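Local coordinates for protein Mn transporter subunit (Synechocystis sp. PCC 6803, PDB 3UJP) that probably captures manganese ions in the periplasm as the solute-binding subunit of a manganese importer, and holds manganese in its metal site, at residues K32-T37 and Q148-L153; A42-N47 and L140-N145; K173-Q178 and D286-D291; K252-V257 and A263-N268. All coordinates share one frame; numbering follows the deposited sequence.

Contact 1: residues K32-T37 and Q148-L153; sequences KKVLTT and QAFVEL
The ring of Phe-150 is met obliquely by Val-34, whose CG1 lies 4.2 Å from Phe-150 CE1, while Tyr-161 stacks edge-to-face with the same ring. Here helix 136-153 packs on the four-stranded parallel sheet of an alpha/beta lobe, with the first strand of the chain, 33-36, presenting Val-34 to the helix. A beta-branched residue suits this place because it favours the extended backbone and offers two methyls at once. With CG1 anti to the backbone N (chi1 177°), one branch reaches Phe-150 and the other is left for Leu-153: Val-34 CG2 stands 4.0 Å from Leu-153 CD2, the two side chains pointing opposite ways as they pass. No hydrogen bond joins the segments, so the fit depends on apolar surface. Leu-53, which touches Lys-32, Val-34 and Phe-150, packs into the same cluster, and Leu-85 of the neighbouring strand lies against Val-34 and Phe-150. At Lys-32 a lysine is well placed, since its aliphatic base can cover a leucine while the polar end extends beyond. Leu-153 CD2 touches that base at two points, 3.7 Å from Lys-32 CB and 3.9 Å from Lys-32 CG.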
loop_
_atom_site.group_PDB
_atom_site.type_symbol
_atom_site.label_atom_id
_atom_site.label_comp_id
_atom_site.label_asym_id
_atom_site.label_seq_id
_atom_site.Cartn_x
_atom_site.Cartn_y
_atom_site.Cartn_z
ATOM N N LYS A 32 -8.880 -6.251 3.488
ATOM C CA LYS A 32 -9.798 -5.450 4.334
ATOM C C LYS A 32 -9.310 -3.990 4.504
ATOM O O LYS A 32 -8.198 -3.659 4.120
ATOM C CB LYS A 32 -10.064 -6.108 5.704
ATOM C CG LYS A 32 -10.796 -7.450 5.656
ATOM C CD LYS A 32 -12.107 -7.378 4.854
ATOM C CE LYS A 32 -12.828 -8.745 4.825
ATOM N NZ LYS A 32 -14.055 -8.705 3.960
ATOM N N LYS A 33 -10.135 -3.109 5.050
ATOM C CA LYS A 33 -9.687 -1.734 5.242
ATOM C C LYS A 33 -9.880 -1.274 6.688
ATOM O O LYS A 33 -10.996 -1.245 7.187
ATOM C CB LYS A 33 -10.396 -0.795 4.273
ATOM C CG LYS A 33 -9.454 -0.101 3.287
ATOM C CD LYS A 33 -9.315 1.415 3.575
ATOM C CE LYS A 33 -10.629 2.187 3.284
ATOM N NZ LYS A 33 -10.521 3.654 3.568
ATOM N N VAL A 34 -8.789 -0.920 7.363
ATOM C CA VAL A 34 -8.858 -0.579 8.783
ATOM C C VAL A 34 -8.495 0.880 9.032
ATOM O O VAL A 34 -7.482 1.371 8.532
ATOM C CB VAL A 34 -7.953 -1.494 9.626
ATOM C CG1 VAL A 34 -7.986 -1.082 11.070
ATOM C CG2 VAL A 34 -8.403 -2.912 9.495
ATOM N N LEU A 35 -9.314 1.570 9.818
ATOM C CA LEU A 35 -9.120 3.004 10.032
ATOM C C LEU A 35 -8.801 3.328 11.496
ATOM O O LEU A 35 -9.440 2.792 12.410
ATOM C CB LEU A 35 -10.357 3.781 9.581
ATOM C CG LEU A 35 -10.000 5.099 8.906
ATOM C CD1 LEU A 35 -9.456 4.823 7.490
ATOM C CD2 LEU A 35 -11.185 6.068 8.877
ATOM N N THR A 36 -7.803 4.179 11.726
ATOM C CA THR A 36 -7.506 4.595 13.095
ATOM C C THR A 36 -7.491 6.105 13.258
ATOM O O THR A 36 -7.146 6.852 12.343
ATOM C CB THR A 36 -6.193 3.998 13.664
ATOM O OG1 THR A 36 -5.120 4.180 12.736
ATOM C CG2 THR A 36 -6.360 2.535 13.933
ATOM N N THR A 37 -7.849 6.529 14.458
ATOM C CA THR A 37 -7.996 7.927 14.780
ATOM C C THR A 37 -6.736 8.734 14.533
ATOM O O THR A 37 -6.748 9.691 13.740
ATOM C CB THR A 37 -8.480 8.085 16.204
ATOM O OG1 THR A 37 -7.687 7.269 17.076
ATOM C CG2 THR A 37 -9.902 7.606 16.267
ATOM N N GLN A 148 -7.184 -9.422 18.548
ATOM C CA GLN A 148 -8.536 -10.002 18.590
ATOM C C GLN A 148 -9.483 -9.372 17.574
ATOM O O GLN A 148 -10.356 -10.041 17.027
ATOM C CB GLN A 148 -9.162 -9.869 19.979
ATOM C CG GLN A 148 -8.468 -10.628 21.087
ATOM C CD GLN A 148 -9.020 -10.235 22.450
ATOM O OE1 GLN A 148 -10.073 -9.590 22.546
ATOM N NE2 GLN A 148 -8.306 -10.611 23.516
ATOM N N ALA A 149 -9.314 -8.077 17.346
ATOM C CA ALA A 149 -10.199 -7.332 16.462
ATOM C C ALA A 149 -9.992 -7.784 15.036
ATOM O O ALA A 149 -10.937 -7.796 14.246
ATOM C CB ALA A 149 -9.937 -5.855 16.586
ATOM N N PHE A 150 -8.741 -8.150 14.730
ATOM C CA PHE A 150 -8.320 -8.555 13.383
ATOM C C PHE A 150 -8.636 -10.017 13.061
ATOM O O PHE A 150 -8.894 -10.344 11.900
ATOM C CB PHE A 150 -6.820 -8.367 13.203
ATOM C CG PHE A 150 -6.397 -6.958 13.005
ATOM C CD1 PHE A 150 -7.267 -5.923 13.194
ATOM C CD2 PHE A 150 -5.107 -6.675 12.625
ATOM C CE1 PHE A 150 -6.861 -4.638 13.010
ATOM C CE2 PHE A 150 -4.699 -5.402 12.436
ATOM C CZ PHE A 150 -5.577 -4.379 12.631
ATOM N N VAL A 151 -8.574 -10.897 14.063
ATOM C CA VAL A 151 -8.911 -12.306 13.854
ATOM C C VAL A 151 -10.404 -12.453 13.528
ATOM O O VAL A 151 -10.780 -13.256 12.660
ATOM C CB VAL A 151 -8.549 -13.193 15.057
ATOM C CG1 VAL A 151 -7.141 -12.926 15.495
ATOM C CG2 VAL A 151 -9.520 -12.959 16.210
ATOM N N GLU A 152 -11.241 -11.670 14.223
ATOM C CA GLU A 152 -12.671 -11.618 13.941
ATOM C C GLU A 152 -12.911 -10.890 12.643
ATOM O O GLU A 152 -13.693 -11.343 11.820
ATOM C CB GLU A 152 -13.429 -10.922 15.060
ATOM C CG GLU A 152 -13.211 -11.555 16.412
ATOM C CD GLU A 152 -13.835 -10.725 17.518
ATOM O OE1 GLU A 152 -14.540 -9.751 17.173
ATOM O OE2 GLU A 152 -13.623 -11.031 18.719
ATOM N N LEU A 153 -12.235 -9.766 12.441
ATOM C CA LEU A 153 -12.367 -9.079 11.154
ATOM C C LEU A 153 -12.034 -10.005 9.973
ATOM O O LEU A 153 -12.852 -10.162 9.056
ATOM C CB LEU A 153 -11.527 -7.793 11.056
ATOM C CG LEU A 153 -11.935 -7.057 9.758
ATOM C CD1 LEU A 153 -13.362 -6.480 9.873
ATOM C CD2 LEU A 153 -10.964 -5.976 9.269
#

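Contact 2: residues A42-N47 and L140-N145; sequences ADMVQN and LVYVEN
Met-44 reaches across to Tyr-142 and Val-143 with its terminal methyl, where helix 39-49 packs on helix 136-153 in the N-terminal alpha/beta lobe. The closest approach is from Met-44 CE to Tyr-142 CB, 3.3 Å, at the root of the tyrosine and not out on its ring. The sulfur makes a Met-aromatic contact, standing off the ring at a slant: Met-44 SD is 5.2 Å from the centroid of Tyr-142 and 34° from the ring normal. On its other contact Met-44 CE lies 3.9 Å from Val-143 CG1, the two side chains crossing at about a right angle. The chain turns at its last torsion (chi3 39°), which brings the methyl round to both neighbours. An unbranched, pliable methionine suits such a place, where one methyl meets both an aromatic and a branched residue.

In the second shell, Val-143 also packs on Ser-169 and Leu-172 of helix 158-183, and Ile-146 adds to the apolar wall beside Met-44. Tyr-142 is buried, but its OH is hydrogen-bonded to Asn-87 OD1, which satisfies the hydroxyl and fixes the far end of the ring. Helix 39-49 is itself tied down through Asp-43 OD2, bonded to Phe-284 N. One turn on, Asn-47 ND2 donates to Asp-43 O at 3.1 Å, sitting 38° above the carbonyl plane.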
loop_
_atom_site.group_PDB
_atom_site.type_symbol
_atom_site.label_atom_id
_atom_site.label_comp_id
_atom_site.label_asym_id
_atom_site.label_seq_id
_atom_site.Cartn_x
_atom_site.Cartn_y
_atom_site.Cartn_z
ATOM N N ALA A 42 -1.959 4.265 14.323
ATOM C CA ALA A 42 -1.831 3.738 12.962
ATOM C C ALA A 42 -0.603 2.829 12.804
ATOM O O ALA A 42 -0.681 1.795 12.140
ATOM C CB ALA A 42 -1.852 4.865 11.913
ATOM N N ASP A 43 0.513 3.211 13.440
ATOM C CA ASP A 43 1.765 2.450 13.397
ATOM C C ASP A 43 1.707 1.183 14.238
ATOM O O ASP A 43 2.234 0.162 13.837
ATOM C CB ASP A 43 2.930 3.315 13.854
ATOM C CG ASP A 43 4.237 2.547 13.906
ATOM O OD1 ASP A 43 4.823 2.296 12.830
ATOM O OD2 ASP A 43 4.684 2.193 15.025
ATOM N N MET A 44 1.076 1.260 15.404
ATOM C CA MET A 44 0.823 0.085 16.238
ATOM C C MET A 44 -0.036 -0.971 15.547
ATOM O O MET A 44 0.232 -2.164 15.677
ATOM C CB MET A 44 0.096 0.466 17.512
ATOM C CG MET A 44 0.825 1.422 18.380
ATOM S SD MET A 44 0.021 1.537 19.996
ATOM C CE MET A 44 -0.438 -0.169 20.296
ATOM N N VAL A 45 -1.093 -0.565 14.842
ATOM C CA VAL A 45 -1.913 -1.572 14.178
ATOM C C VAL A 45 -1.225 -2.041 12.905
ATOM O O VAL A 45 -1.194 -3.239 12.618
ATOM C CB VAL A 45 -3.374 -1.128 13.901
ATOM C CG1 VAL A 45 -4.022 -0.588 15.158
ATOM C CG2 VAL A 45 -3.437 -0.112 12.802
ATOM N N GLN A 46 -0.648 -1.106 12.156
ATOM C CA GLN A 46 0.073 -1.496 10.953
ATOM C C GLN A 46 1.113 -2.550 11.327
ATOM O O GLN A 46 1.533 -3.355 10.495
ATOM C CB GLN A 46 0.699 -0.288 10.234
ATOM C CG GLN A 46 1.845 -0.642 9.261
ATOM C CD GLN A 46 1.389 -1.195 7.884
ATOM O OE1 GLN A 46 0.525 -2.081 7.782
ATOM N NE2 GLN A 46 2.002 -0.671 6.815
ATOM N N ASN A 47 1.501 -2.567 12.599
ATOM C CA ASN A 47 2.488 -3.525 13.044
ATOM C C ASN A 47 1.942 -4.896 13.382
ATOM O O ASN A 47 2.701 -5.844 13.389
ATOM C CB ASN A 47 3.391 -2.956 14.142
ATOM C CG ASN A 47 4.736 -2.498 13.585
ATOM O OD1 ASN A 47 5.526 -3.330 13.146
ATOM N ND2 ASN A 47 4.986 -1.180 13.575
ATOM N N LEU A 140 0.942 -3.316 25.681
ATOM C CA LEU A 140 0.785 -4.723 25.376
ATOM C C LEU A 140 -0.688 -5.091 25.283
ATOM O O LEU A 140 -1.094 -5.938 24.473
ATOM C CB LEU A 140 1.559 -5.606 26.353
ATOM C CG LEU A 140 3.101 -5.517 26.357
ATOM C CD1 LEU A 140 3.692 -6.544 27.316
ATOM C CD2 LEU A 140 3.721 -5.697 24.996
ATOM N N VAL A 141 -1.506 -4.416 26.076
ATOM C CA VAL A 141 -2.932 -4.645 25.992
ATOM C C VAL A 141 -3.531 -3.944 24.754
ATOM O O VAL A 141 -4.515 -4.404 24.159
ATOM C CB VAL A 141 -3.618 -4.226 27.277
ATOM C CG1 VAL A 141 -2.972 -4.921 28.441
ATOM C CG2 VAL A 141 -3.476 -2.773 27.460
ATOM N N TYR A 142 -2.936 -2.831 24.352
ATOM C CA TYR A 142 -3.330 -2.198 23.101
ATOM C C TYR A 142 -3.191 -3.219 21.988
ATOM O O TYR A 142 -4.139 -3.495 21.261
ATOM C CB TYR A 142 -2.413 -1.023 22.814
ATOM C CG TYR A 142 -2.859 0.279 23.425
ATOM C CD1 TYR A 142 -3.721 1.118 22.736
ATOM C CD2 TYR A 142 -2.420 0.677 24.681
ATOM C CE1 TYR A 142 -4.140 2.319 23.269
ATOM C CE2 TYR A 142 -2.837 1.896 25.233
ATOM C CZ TYR A 142 -3.697 2.714 24.513
ATOM O OH TYR A 142 -4.141 3.925 25.020
ATOM N N VAL A 143 -1.999 -3.810 21.893
ATOM C CA VAL A 143 -1.638 -4.688 20.776
ATOM C C VAL A 143 -2.438 -5.969 20.790
ATOM O O VAL A 143 -2.664 -6.579 19.758
ATOM C CB VAL A 143 -0.131 -5.059 20.753
ATOM C CG1 VAL A 143 0.744 -3.830 20.920
ATOM C CG2 VAL A 143 0.184 -6.084 21.835
ATOM N N GLU A 144 -2.861 -6.399 21.963
ATOM C CA GLU A 144 -3.599 -7.634 22.000
ATOM C C GLU A 144 -4.982 -7.399 21.456
ATOM O O GLU A 144 -5.485 -8.207 20.671
ATOM C CB GLU A 144 -3.716 -8.155 23.409
ATOM C CG GLU A 144 -4.780 -9.219 23.516
ATOM C CD GLU A 144 -4.321 -10.540 22.958
ATOM O OE1 GLU A 144 -3.189 -10.587 22.414
ATOM O OE2 GLU A 144 -5.081 -11.526 23.070
ATOM N N ASN A 145 -5.603 -6.293 21.872
ATOM C CA ASN A 145 -6.978 -5.985 21.430
ATOM C C ASN A 145 -7.070 -5.718 19.937
ATOM O O ASN A 145 -8.107 -5.935 19.320
ATOM C CB ASN A 145 -7.575 -4.811 22.210
ATOM C CG ASN A 145 -7.676 -5.087 23.703
ATOM O OD1 ASN A 145 -7.936 -6.216 24.128
ATOM N ND2 ASN A 145 -7.466 -4.053 24.505
#

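Contact 3: residues K173-Q178 and D286-D291; sequences KAIDRQ and DLLEYD
Leu-288 and Glu-289 of helix 284-296 face Ile-175 and Gln-178 of helix 158-183, the long helix that in this family of metal-binding proteins spans the two lobes as a rigid backbone. The contact is a helix-helix packing in which two neighbouring residues of segment 286-291 divide the work, the first apolar and the second polar at its end.

Leu-288, the earlier of the two, makes the apolar half. Its CD1 lies 3.8 Å from Ile-175 CD1, and its CB is 4.0 Å from the same methyl of Ile-175, so the end of the isoleucine crosses the leucine at about a right angle. Ile-175 holds CG1 in the crowded position between backbone N and carbonyl carbon (chi1 76°), which sends CD1 across to the other helix. Both residues are buried, and branched hydrocarbon suits an interface closed further by Pro-136, which touches Ile-175.

Glu-289 follows at the more polar margin, where it is partly exposed, as is Gln-178. Glutamate and glutamine, both long and polar-ended, suit such a place: each can span the distance between the helices and still keep its polar end at the border of the interface. The chain of Glu-289 is extended beyond CG and runs obliquely past Gln-178, with the amide and carboxylate planes turned 65° apart. The charge of the glutamate has its partner within its own helix, where Glu-289 OE1 forms a salt bridge with Arg-293 NH2.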
loop_
_atom_site.group_PDB
_atom_site.type_symbol
_atom_site.label_atom_id
_atom_site.label_comp_id
_atom_site.label_asym_id
_atom_site.label_seq_id
_atom_site.Cartn_x
_atom_site.Cartn_y
_atom_site.Cartn_z
ATOM N N LYS A 173 8.348 -5.600 24.969
ATOM C CA LYS A 173 8.988 -6.001 26.239
ATOM C C LYS A 173 10.482 -5.651 26.299
ATOM O O LYS A 173 10.973 -5.164 27.319
ATOM C CB LYS A 173 8.709 -7.468 26.567
ATOM C CG LYS A 173 7.198 -7.778 26.656
ATOM C CD LYS A 173 6.840 -9.120 25.999
ATOM C CE LYS A 173 5.751 -9.850 26.772
ATOM N NZ LYS A 173 5.325 -11.127 26.105
ATOM N N ALA A 174 11.176 -5.836 25.187
ATOM C CA ALA A 174 12.554 -5.386 25.085
ATOM C C ALA A 174 12.717 -3.924 25.475
ATOM O O ALA A 174 13.455 -3.615 26.399
ATOM C CB ALA A 174 13.109 -5.631 23.694
ATOM N N ILE A 175 12.036 -3.020 24.781
ATOM C CA ILE A 175 12.213 -1.590 25.053
ATOM C C ILE A 175 11.652 -1.167 26.405
ATOM O O ILE A 175 12.053 -0.145 26.939
ATOM C CB ILE A 175 11.619 -0.667 23.958
ATOM C CG1 ILE A 175 10.118 -0.611 24.079
ATOM C CG2 ILE A 175 12.009 -1.111 22.567
ATOM C CD1 ILE A 175 9.678 0.455 24.986
ATOM N N ASP A 176 10.710 -1.916 26.961
ATOM C CA ASP A 176 10.230 -1.559 28.285
ATOM C C ASP A 176 11.409 -1.720 29.235
ATOM O O ASP A 176 11.744 -0.835 30.040
ATOM C CB ASP A 176 9.085 -2.480 28.707
ATOM C CG ASP A 176 8.945 -2.585 30.215
ATOM O OD1 ASP A 176 8.530 -1.597 30.866
ATOM O OD2 ASP A 176 9.267 -3.667 30.752
ATOM N N ARG A 177 12.049 -2.872 29.111
ATOM C CA ARG A 177 13.184 -3.192 29.922
ATOM C C ARG A 177 14.235 -2.141 29.662
ATOM O O ARG A 177 14.940 -1.704 30.565
ATOM C CB ARG A 177 13.696 -4.554 29.487
ATOM C CG ARG A 177 14.740 -5.128 30.384
ATOM C CD ARG A 177 15.541 -6.150 29.653
ATOM N NE ARG A 177 16.944 -5.977 29.980
ATOM C CZ ARG A 177 17.754 -5.166 29.315
ATOM N NH1 ARG A 177 19.025 -5.054 29.687
ATOM N NH2 ARG A 177 17.282 -4.466 28.280
ATOM N N GLN A 178 14.335 -1.736 28.409
ATOM C CA GLN A 178 15.369 -0.814 28.000
ATOM C C GLN A 178 15.056 0.602 28.413
ATOM O O GLN A 178 15.948 1.443 28.528
ATOM C CB GLN A 178 15.504 -0.820 26.495
ATOM C CG GLN A 178 15.630 0.597 25.949
ATOM C CD GLN A 178 16.405 0.658 24.659
ATOM O OE1 GLN A 178 17.559 0.226 24.589
ATOM N NE2 GLN A 178 15.780 1.195 23.628
ATOM N N ASP A 286 10.161 3.634 17.953
ATOM C CA ASP A 286 11.030 4.814 17.987
ATOM C C ASP A 286 10.519 5.893 18.949
ATOM O O ASP A 286 11.316 6.554 19.581
ATOM C CB ASP A 286 11.255 5.431 16.586
ATOM C CG ASP A 286 11.968 4.482 15.618
ATOM O OD1 ASP A 286 11.479 4.368 14.470
ATOM O OD2 ASP A 286 13.002 3.864 15.981
ATOM N N LEU A 287 9.201 6.074 19.057
ATOM C CA LEU A 287 8.647 7.113 19.941
ATOM C C LEU A 287 9.015 6.897 21.391
ATOM O O LEU A 287 9.530 7.798 22.025
ATOM C CB LEU A 287 7.117 7.268 19.822
ATOM C CG LEU A 287 6.401 8.279 20.758
ATOM C CD1 LEU A 287 5.323 9.065 20.014
ATOM C CD2 LEU A 287 5.807 7.651 22.034
ATOM N N LEU A 288 8.744 5.715 21.931
ATOM C CA LEU A 288 9.186 5.437 23.293
ATOM C C LEU A 288 10.730 5.590 23.432
ATOM O O LEU A 288 11.176 6.459 24.163
ATOM C CB LEU A 288 8.676 4.086 23.761
ATOM C CG LEU A 288 7.170 3.953 23.602
ATOM C CD1 LEU A 288 6.752 2.474 23.574
ATOM C CD2 LEU A 288 6.412 4.766 24.677
ATOM N N GLU A 289 11.537 4.795 22.722
ATOM C CA GLU A 289 12.987 5.035 22.681
ATOM C C GLU A 289 13.356 6.543 22.717
ATOM O O GLU A 289 14.013 7.003 23.641
ATOM C CB GLU A 289 13.647 4.387 21.447
ATOM C CG GLU A 289 13.930 2.878 21.478
ATOM C CD GLU A 289 15.066 2.475 20.501
ATOM O OE1 GLU A 289 15.725 3.380 19.929
ATOM O OE2 GLU A 289 15.312 1.261 20.297
ATOM N N TYR A 290 12.956 7.303 21.703
ATOM C CA TYR A 290 13.269 8.733 21.645
ATOM C C TYR A 290 12.878 9.456 22.930
ATOM O O TYR A 290 13.703 10.102 23.565
ATOM C CB TYR A 290 12.556 9.414 20.461
ATOM C CG TYR A 290 12.960 10.865 20.233
ATOM C CD1 TYR A 290 14.180 11.182 19.640
ATOM C CD2 TYR A 290 12.129 11.911 20.601
ATOM C CE1 TYR A 290 14.561 12.493 19.422
ATOM C CE2 TYR A 290 12.500 13.230 20.377
ATOM C CZ TYR A 290 13.723 13.515 19.794
ATOM O OH TYR A 290 14.100 14.825 19.581
ATOM N N ASP A 291 11.603 9.345 23.290
ATOM C CA ASP A 291 11.014 10.101 24.390
ATOM C C ASP A 291 11.812 9.999 25.682
ATOM O O ASP A 291 11.977 10.986 26.409
ATOM C CB ASP A 291 9.604 9.588 24.651
ATOM C CG ASP A 291 8.542 10.485 24.072
ATOM O OD1 ASP A 291 7.368 10.224 24.382
ATOM O OD2 ASP A 291 8.874 11.435 23.327
#

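Contact 4: residues K252-V257 and A263-N268; sequences KGQKQV and ARFGGN
Phe-265 receives Lys-255 over one face of its ring and Gln-254 at the edge, where helix 252-256 packs on strand 264-269 in the beta-alpha-beta unit that begins with strand 242-246.

The contact over the face is a CH-pi interaction. Lys-255 CG sits 4.3 Å from the ring centroid of Phe-265, only 13° off the normal, and the rest of the extended chain continues past the rim, bringing Lys-255 CE to 4.1 Å from Phe-265 CE2. Lysine suits a partly exposed ring, since its methylenes can lie on the aromatic surface while the ammonium group runs on to Asp-251.

The apolar contact at the edge comes from the aliphatic part of Gln-254. Its CG lies near the ring plane, 3.4 Å from Phe-265 CE1, and its CB is 3.8 Å from that same carbon. Glutamine suits the place because these two methylenes give the ring edge an apolar surface; the residue also packs on Cys-196, half of the disulfide to Cys-245. With CG of Phe-265 anti to the backbone N (chi1 -177°), the ring is swung out toward the helix, so that both neighbours can meet it. An alanine at this position would remove the whole ring, and would probably leave a gap between helix and strand, with the lysine methylenes and Gln-254 CG losing the surface they pack on.

Polar bonds hold the surroundings. Backbone hydrogen bonds join Arg-264 to Ile-243 of strand 242-246 and to Pro-241 just before it. Beyond the ring, Lys-255 NZ forms a salt bridge with Asp-251 OD2.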
loop_
_atom_site.group_PDB
_atom_site.type_symbol
_atom_site.label_atom_id
_atom_site.label_comp_id
_atom_site.label_asym_id
_atom_site.label_seq_id
_atom_site.Cartn_x
_atom_site.Cartn_y
_atom_site.Cartn_z
ATOM N N LYS A 252 4.730 28.198 23.240
ATOM C CA LYS A 252 4.757 29.551 23.799
ATOM C C LYS A 252 4.682 29.659 25.328
ATOM O O LYS A 252 5.342 30.506 25.939
ATOM C CB LYS A 252 3.651 30.385 23.163
ATOM C CG LYS A 252 3.736 30.424 21.641
ATOM C CD LYS A 252 2.632 31.293 21.057
ATOM C CE LYS A 252 1.231 30.853 21.540
ATOM N NZ LYS A 252 0.095 31.688 20.988
ATOM N N GLY A 253 3.877 28.810 25.951
ATOM C CA GLY A 253 3.768 28.831 27.395
ATOM C C GLY A 253 4.979 28.231 28.081
ATOM O O GLY A 253 5.403 28.722 29.130
ATOM N N GLN A 254 5.528 27.160 27.501
ATOM C CA GLN A 254 6.672 26.451 28.091
ATOM C C GLN A 254 7.950 27.244 27.945
ATOM O O GLN A 254 8.700 27.427 28.909
ATOM C CB GLN A 254 6.884 25.113 27.408
ATOM C CG GLN A 254 7.807 24.208 28.175
ATOM C CD GLN A 254 7.143 23.622 29.400
ATOM O OE1 GLN A 254 6.975 22.410 29.503
ATOM N NE2 GLN A 254 6.752 24.482 30.341
ATOM N N LYS A 255 8.207 27.683 26.717
ATOM C CA LYS A 255 9.226 28.688 26.467
ATOM C C LYS A 255 9.183 29.843 27.505
ATOM O O LYS A 255 10.232 30.256 28.013
ATOM C CB LYS A 255 9.126 29.200 25.021
ATOM C CG LYS A 255 9.774 28.250 24.017
ATOM C CD LYS A 255 9.679 28.763 22.594
ATOM C CE LYS A 255 10.444 27.854 21.638
ATOM N NZ LYS A 255 10.154 28.184 20.200
ATOM N N GLN A 256 7.986 30.342 27.830
ATOM C CA GLN A 256 7.816 31.366 28.877
ATOM C C GLN A 256 8.514 30.969 30.184
ATOM O O GLN A 256 9.396 31.671 30.677
ATOM C CB GLN A 256 6.327 31.623 29.174
ATOM C CG GLN A 256 5.523 32.394 28.114
ATOM C CD GLN A 256 4.099 32.735 28.583
ATOM O OE1 GLN A 256 3.873 33.018 29.766
ATOM N NE2 GLN A 256 3.138 32.696 27.656
ATOM N N VAL A 257 8.096 29.843 30.748
ATOM C CA VAL A 257 8.666 29.346 31.995
ATOM C C VAL A 257 10.159 28.991 31.853
ATOM O O VAL A 257 10.814 28.587 32.817
ATOM C CB VAL A 257 7.845 28.134 32.550
ATOM C CG1 VAL A 257 6.668 27.827 31.641
ATOM C CG2 VAL A 257 8.736 26.904 32.744
ATOM N N ALA A 263 15.753 27.269 33.216
ATOM C CA ALA A 263 15.826 25.887 32.760
ATOM C C ALA A 263 16.126 25.828 31.253
ATOM O O ALA A 263 15.852 26.777 30.517
ATOM C CB ALA A 263 14.551 25.149 33.096
ATOM N N ARG A 264 16.722 24.730 30.798
ATOM C CA ARG A 264 17.008 24.554 29.381
ATOM C C ARG A 264 15.728 24.034 28.731
ATOM O O ARG A 264 15.090 23.118 29.249
ATOM C CB ARG A 264 18.179 23.568 29.190
ATOM C CG ARG A 264 19.056 23.784 27.931
ATOM C CD ARG A 264 18.277 23.527 26.636
ATOM N NE ARG A 264 18.868 22.518 25.744
ATOM C CZ ARG A 264 19.000 21.221 26.030
ATOM N NH1 ARG A 264 19.533 20.397 25.137
ATOM N NH2 ARG A 264 18.618 20.741 27.211
ATOM N N PHE A 265 15.322 24.622 27.616
ATOM C CA PHE A 265 14.164 24.075 26.922
ATOM C C PHE A 265 14.611 22.925 26.030
ATOM O O PHE A 265 15.166 23.131 24.941
ATOM C CB PHE A 265 13.407 25.155 26.127
ATOM C CG PHE A 265 12.140 24.654 25.435
ATOM C CD1 PHE A 265 11.054 24.204 26.172
ATOM C CD2 PHE A 265 12.033 24.659 24.047
ATOM C CE1 PHE A 265 9.908 23.754 25.536
ATOM C CE2 PHE A 265 10.883 24.209 23.417
ATOM C CZ PHE A 265 9.824 23.760 24.159
ATOM N N GLY A 266 14.405 21.704 26.513
ATOM C CA GLY A 266 14.543 20.541 25.664
ATOM C C GLY A 266 13.503 20.757 24.591
ATOM O O GLY A 266 12.611 21.592 24.745
ATOM N N GLY A 267 13.596 20.036 23.491
ATOM C CA GLY A 267 12.648 20.289 22.417
ATOM C C GLY A 267 11.237 19.780 22.681
ATOM O O GLY A 267 10.611 20.115 23.694
ATOM N N ASN A 268 10.746 18.961 21.757
ATOM C CA ASN A 268 9.427 18.383 21.869
ATOM C C ASN A 268 9.533 16.900 22.170
ATOM O O ASN A 268 10.399 16.223 21.625
ATOM C CB ASN A 268 8.665 18.578 20.562
ATOM C CG ASN A 268 8.042 19.955 20.439
ATOM O OD1 ASN A 268 7.977 20.716 21.407
ATOM N ND2 ASN A 268 7.558 20.275 19.236
#

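In the fold
Contacts 1 and 2 share helix 136-153 and touch through Phe-150 and Val-45; one sets that helix on the sheet, the other sets it against helix 39-49. Contact 2 is the fully buried one, and its touching groups are hydrocarbon, sulfur and an aromatic ring. Contacts 1, 3 and 4 are only partly buried, and each mixes apolar groups with the methylenes of a charged residue. Contact 3 adjoins contact 2, where Leu-140 packs on Lys-173, and reaches contact 4 through Tyr-290 and Asn-268. Contacts 1 and 4, both helix on strand, lie on opposite sides of the chain's centre, about 39 Å apart between centres.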